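Local structure of endoribonuclease L-PSP/chorismate mutase-like domain-containing protein (Agrobacterium tumefaciens, 3D01) at residues K19-T24 against A130-E135. The protein is of unknown function but belongs to the YjgF-like superfamily, whose relatives include putative endoribonucleases and chorismate mutase-like proteins. Sequence-based numbering, arbitrary orientation.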
ATOM      1  N   LYS I  19       1.284  18.011  22.053  1.00 25.43           N
ATOM      2  CA  LYS I  19       1.279  17.975  23.529  1.00 26.43           C
ATOM      3  C   LYS I  19      -0.117  18.251  24.136  1.00 26.61           C
ATOM      4  O   LYS I  19      -0.527  17.617  25.105  1.00 27.47           O
ATOM      5  CB  LYS I  19       2.295  18.956  24.101  1.00 26.66           C
ATOM      6  CG  LYS I  19       3.699  18.637  23.754  1.00 27.20           C
ATOM      7  CD  LYS I  19       4.680  19.570  24.422  1.00 29.04           C
ATOM      8  CE  LYS I  19       6.086  19.273  23.918  1.00 29.12           C
ATOM      9  NZ  LYS I  19       7.073  20.334  24.235  1.00 30.34           N
ATOM     10  N   GLU I  20      -0.853  19.193  23.557  1.00 26.77           N
ATOM     11  CA  GLU I  20      -2.206  19.478  24.001  1.00 27.08           C
ATOM     12  C   GLU I  20      -3.101  18.262  23.842  1.00 27.04           C
ATOM     13  O   GLU I  20      -4.111  18.140  24.530  1.00 27.10           O
ATOM     14  CB  GLU I  20      -2.783  20.636  23.221  1.00 27.25           C
ATOM     15  CG  GLU I  20      -2.103  21.969  23.524  1.00 28.81           C
ATOM     16  CD  GLU I  20      -2.610  23.098  22.647  1.00 29.63           C
ATOM     17  OE1 GLU I  20      -3.209  22.847  21.589  1.00 34.86           O
ATOM     18  OE2 GLU I  20      -2.394  24.268  23.005  1.00 35.34           O
ATOM     19  N   LEU I  21      -2.737  17.374  22.930  1.00 26.52           N
ATOM     20  CA  LEU I  21      -3.499  16.140  22.736  1.00 27.25           C
ATOM     21  C   LEU I  21      -3.030  15.009  23.652  1.00 27.88           C
ATOM     22  O   LEU I  21      -3.687  13.966  23.745  1.00 28.91           O
ATOM     23  CB  LEU I  21      -3.399  15.695  21.286  1.00 26.53           C
ATOM     24  CG  LEU I  21      -4.179  16.483  20.242  1.00 27.06           C
ATOM     25  CD1 LEU I  21      -3.970  15.822  18.856  1.00 27.68           C
ATOM     26  CD2 LEU I  21      -5.657  16.538  20.577  1.00 28.09           C
ATOM     27  N   GLY I  22      -1.904  15.191  24.319  1.00 28.27           N
ATOM     28  CA  GLY I  22      -1.437  14.242  25.308  1.00 28.63           C
ATOM     29  C   GLY I  22      -0.153  13.539  24.942  1.00 28.72           C
ATOM     30  O   GLY I  22       0.296  12.660  25.682  1.00 30.41           O
ATOM     31  N   PHE I  23       0.475  13.935  23.844  1.00 28.29           N
ATOM     32  CA  PHE I  23       1.648  13.236  23.344  1.00 28.57           C
ATOM     33  C   PHE I  23       2.895  14.111  23.163  1.00 29.33           C
ATOM     34  O   PHE I  23       2.819  15.245  22.693  1.00 28.85           O
ATOM     35  CB  PHE I  23       1.323  12.581  21.997  1.00 27.73           C
ATOM     36  CG  PHE I  23       0.125  11.678  22.030  1.00 27.04           C
ATOM     37  CD1 PHE I  23       0.268  10.333  22.311  1.00 27.21           C
ATOM     38  CD2 PHE I  23      -1.143  12.167  21.757  1.00 26.56           C
ATOM     39  CE1 PHE I  23      -0.832   9.499  22.309  1.00 26.53           C
ATOM     40  CE2 PHE I  23      -2.241  11.344  21.767  1.00 26.57           C
ATOM     41  CZ  PHE I  23      -2.079  10.001  22.053  1.00 25.58           C
ATOM     42  N   THR I  24       4.040  13.534  23.521  1.00 30.59           N
ATOM     43  CA  THR I  24       5.343  14.038  23.126  1.00 31.83           C
ATOM     44  C   THR I  24       5.911  13.106  22.055  1.00 32.23           C
ATOM     45  O   THR I  24       5.637  11.885  22.051  1.00 32.61           O
ATOM     46  CB  THR I  24       6.298  14.130  24.326  1.00 31.89           C
ATOM     47  OG1 THR I  24       6.691  12.808  24.723  1.00 36.40           O
ATOM     48  CG2 THR I  24       5.607  14.834  25.519  1.00 31.28           C
ATOM     49  N   ALA I 130      -4.673  15.317  11.356  1.00 21.49           N
ATOM     50  CA  ALA I 130      -5.385  16.504  10.876  1.00 22.00           C
ATOM     51  C   ALA I 130      -5.408  17.625  11.920  1.00 23.24           C
ATOM     52  O   ALA I 130      -5.233  18.814  11.549  1.00 24.16           O
ATOM     53  CB  ALA I 130      -6.783  16.147  10.444  1.00 22.31           C
ATOM     54  N   THR I 131      -5.579  17.273  13.203  1.00 23.06           N
ATOM     55  CA  THR I 131      -5.561  18.266  14.295  1.00 23.74           C
ATOM     56  C   THR I 131      -4.240  19.024  14.443  1.00 23.75           C
ATOM     57  O   THR I 131      -4.239  20.249  14.536  1.00 24.34           O
ATOM     58  CB  THR I 131      -5.947  17.645  15.654  1.00 23.81           C
ATOM     59  OG1 THR I 131      -7.266  17.111  15.546  1.00 23.49           O
ATOM     60  CG2 THR I 131      -5.909  18.692  16.790  1.00 23.96           C
ATOM     61  N   VAL I 132      -3.138  18.297  14.472  1.00 23.16           N
ATOM     62  CA  VAL I 132      -1.807  18.842  14.717  1.00 23.80           C
ATOM     63  C   VAL I 132      -1.277  19.616  13.500  1.00 23.61           C
ATOM     64  O   VAL I 132      -0.594  20.643  13.669  1.00 23.32           O
ATOM     65  CB  VAL I 132      -0.856  17.681  15.160  1.00 24.27           C
ATOM     66  CG1 VAL I 132       0.566  18.065  15.052  1.00 29.40           C
ATOM     67  CG2 VAL I 132      -1.216  17.218  16.594  1.00 23.91           C
ATOM     68  N   LEU I 133      -1.640  19.164  12.291  1.00 23.32           N
ATOM     69  CA  LEU I 133      -1.150  19.747  11.052  1.00 23.86           C
ATOM     70  C   LEU I 133      -2.114  20.692  10.375  1.00 24.44           C
ATOM     71  O   LEU I 133      -1.719  21.445   9.497  1.00 26.05           O
ATOM     72  CB  LEU I 133      -0.753  18.647  10.064  1.00 23.86           C
ATOM     73  CG  LEU I 133       0.439  17.766  10.454  1.00 24.82           C
ATOM     74  CD1 LEU I 133       0.662  16.705   9.352  1.00 25.62           C
ATOM     75  CD2 LEU I 133       1.747  18.566  10.729  1.00 24.87           C
ATOM     76  N   GLY I 134      -3.380  20.649  10.741  1.00 25.62           N
ATOM     77  CA  GLY I 134      -4.407  21.391  10.030  1.00 26.86           C
ATOM     78  C   GLY I 134      -4.716  20.828   8.660  1.00 27.65           C
ATOM     79  O   GLY I 134      -4.580  19.610   8.436  1.00 26.03           O
ATOM     80  N   GLU I 135      -5.134  21.705   7.732  1.00 29.29           N
ATOM     81  CA  GLU I 135      -5.566  21.264   6.400  1.00 28.42           C
ATOM     82  C   GLU I 135      -4.530  20.378   5.709  1.00 27.94           C
ATOM     83  O   GLU I 135      -4.910  19.381   5.085  1.00 27.93           O
ATOM     84  CB  GLU I 135      -5.961  22.443   5.491  1.00 30.44           C
ATOM     85  CG  GLU I 135      -6.145  22.106   3.977  1.00 32.55           C
ATOM     86  CD  GLU I 135      -7.347  21.184   3.682  1.00 40.32           C
ATOM     87  OE1 GLU I 135      -8.431  21.385   4.305  1.00 44.64           O
ATOM     88  OE2 GLU I 135      -7.208  20.267   2.821  1.00 46.13           O
TER
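Leu-21 and Val-132 are the closest pair of the two backbones where the C-terminal turns of helices 3-21 and 118-133 come together, their CA atoms 8.6 Å apart with Leu-21 pointing across, and from there each segment leaves its helix through a glycine of positive phi, Gly-22 or Gly-134. The contact illustrates how helix 3-21, probably an addition to the YjgF-like core, packs against helix 118-133, which with helix 70-91 accompanies a mixed sheet: between residues 19-24 and 130-135 a single leucine methyl does the touching. CG of Leu-21 is anti to its carbonyl carbon (chi1 -73°), and the extended chi2 of -178° carries one methyl across to the neighbouring helix. There CD1 lies 3.8 Å from CG2 of Val-132 and 4.0 Å from CG2 of Thr-131, so it is seated over two consecutive residues of the helix. Thr-131 offers its methyl to this apolar patch while its hydroxyl OG1 is hydrogen-bonded to the carbonyl O of Asn-127, one turn back; the polar branch is thus satisfied within its own helix. Val-132 is the buried member of the trio, also touching Ile-14 and Leu-18 of helix 3-21, and Leu-21 also touches Leu-128 of helix 118-133. Phe-23, just past the helix end, packs on helix 70-91 and also reaches Leu-128. The turn that redirects the chain between Leu-21 and Phe-23 is a Schellman motif with Gly-22 as the first residue to leave helical geometry, phi 114°. Within it the amide N of Gly-22 bonds to the carbonyl O of Lys-19 at 2.9 Å.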